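Local structure of tryptophan synthase alpha chain (Chlamydia trachomatis, 6V82) at residues A215-L218 / N219-G223. The protein probably catalyses the aldol cleavage of indoleglycerol phosphate to indole and glyceraldehyde 3-phosphate in the last stage of tryptophan biosynthesis. Residues are numbered along the deposited sequence; the frame is centred on the assembly and turned at random.
Sequences AHVL and NYSDG
V217 O gathers two backbone N-H groups where the chain leaves its helix: S221 N, the i+4 donor, at 3.0 Å, and Y220 N, the i+3 donor, at 3.2 Å. One residue earlier, N219 N makes another i+3 bond, to H216 O at 3.3 Å. With OG anti to the backbone N (chi1 179°), the S221 hydroxyl is turned along the chain and donates to a lone pair of G223 O at 2.6 Å; OG also takes a hydrogen bond from D204 N.

The Y220 ring lies over this turn, with V217 O 3.3 Å above its plane and centred on one face. Its CG sits between backbone N and carbonyl carbon (chi1 55°), which folds the ring back over V217, and its OH, hydrogen-bonded to D204 OD2, rests 3.5 Å from V217 CG2.

Apolar contacts add to this: V217 CG1 meets S221 CB at 3.6 Å, and L218 CD2 meets G223 CA at the same distance.

This is the final alpha-to-beta turn of the TIM barrel, joining helix 211-218 to strand 223-226; F191 of helix 187-198 packs edge-to-face with Y220, while D222 OD2 forms a salt bridge with R195 of that helix and a hydrogen bond with I202 N of strand 202-205.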
loop_
_atom_site.group_PDB
_atom_site.type_symbol
_atom_site.label_atom_id
_atom_site.label_comp_id
_atom_site.label_asym_id
_atom_site.label_seq_id
_atom_site.Cartn_x
_atom_site.Cartn_y
_atom_site.Cartn_z
ATOM N N ALA A 215 53.565 -8.800 20.816
ATOM C CA ALA A 215 54.385 -9.590 21.727
ATOM C C ALA A 215 53.548 -10.641 22.443
ATOM O O ALA A 215 53.997 -11.776 22.642
ATOM C CB ALA A 215 55.082 -8.680 22.735
ATOM N N HIS A 216 52.317 -10.284 22.819
ATOM C CA HIS A 216 51.426 -11.239 23.468
ATOM C C HIS A 216 51.113 -12.415 22.548
ATOM O O HIS A 216 51.179 -13.580 22.963
ATOM C CB HIS A 216 50.139 -10.536 23.891
ATOM C CG HIS A 216 49.152 -11.443 24.549
ATOM N ND1 HIS A 216 49.288 -11.868 25.853
ATOM C CD2 HIS A 216 48.019 -12.019 24.079
ATOM C CE1 HIS A 216 48.275 -12.658 26.163
ATOM N NE2 HIS A 216 47.491 -12.765 25.105
ATOM N N VAL A 217 50.770 -12.121 21.289
ATOM C CA VAL A 217 50.412 -13.166 20.333
ATOM C C VAL A 217 51.586 -14.110 20.092
ATOM O O VAL A 217 51.409 -15.331 19.998
ATOM C CB VAL A 217 49.912 -12.526 19.023
ATOM C CG1 VAL A 217 49.975 -13.525 17.874
ATOM C CG2 VAL A 217 48.503 -12.002 19.208
ATOM N N LEU A 218 52.808 -13.569 20.013
ATOM C CA LEU A 218 53.986 -14.370 19.689
ATOM C C LEU A 218 54.371 -15.367 20.786
ATOM O O LEU A 218 55.204 -16.242 20.527
ATOM C CB LEU A 218 55.169 -13.448 19.376
ATOM C CG LEU A 218 54.998 -12.545 18.154
ATOM C CD1 LEU A 218 56.097 -11.504 18.078
ATOM C CD2 LEU A 218 54.927 -13.350 16.862
ATOM N N ASN A 219 53.793 -15.259 21.990
ATOM C CA ASN A 219 54.016 -16.271 23.024
ATOM C C ASN A 219 53.607 -17.664 22.559
ATOM O O ASN A 219 54.179 -18.662 23.011
ATOM C CB ASN A 219 53.231 -15.926 24.292
ATOM C CG ASN A 219 53.967 -14.968 25.204
ATOM O OD1 ASN A 219 55.186 -15.056 25.367
ATOM N ND2 ASN A 219 53.221 -14.050 25.819
ATOM N N TYR A 220 52.603 -17.752 21.686
ATOM C CA TYR A 220 52.019 -19.023 21.266
ATOM C C TYR A 220 51.910 -19.170 19.759
ATOM O O TYR A 220 51.805 -20.302 19.271
ATOM C CB TYR A 220 50.620 -19.197 21.886
ATOM C CG TYR A 220 49.681 -18.038 21.593
ATOM C CD1 TYR A 220 49.538 -16.985 22.488
ATOM C CD2 TYR A 220 48.954 -17.990 20.403
ATOM C CE1 TYR A 220 48.691 -15.922 22.211
ATOM C CE2 TYR A 220 48.105 -16.930 20.117
ATOM C CZ TYR A 220 47.977 -15.900 21.022
ATOM O OH TYR A 220 47.133 -14.851 20.727
ATOM N N SER A 221 51.922 -18.075 19.011
ATOM C CA SER A 221 51.819 -18.083 17.566
ATOM C C SER A 221 53.206 -17.939 16.956
ATOM O O SER A 221 54.101 -17.341 17.556
ATOM C CB SER A 221 50.913 -16.945 17.092
ATOM O OG SER A 221 50.815 -16.919 15.676
ATOM N N ASP A 222 53.382 -18.506 15.758
ATOM C CA ASP A 222 54.644 -18.371 15.040
ATOM C C ASP A 222 54.782 -17.027 14.337
ATOM O O ASP A 222 55.862 -16.710 13.834
ATOM C CB ASP A 222 54.790 -19.516 14.035
ATOM C CG ASP A 222 54.883 -20.864 14.717
ATOM O OD1 ASP A 222 55.808 -21.041 15.538
ATOM O OD2 ASP A 222 54.016 -21.732 14.464
ATOM N N GLY A 223 53.722 -16.234 14.294
ATOM C CA GLY A 223 53.812 -14.882 13.782
ATOM C C GLY A 223 52.529 -14.150 14.094
ATOM O O GLY A 223 51.566 -14.733 14.597
#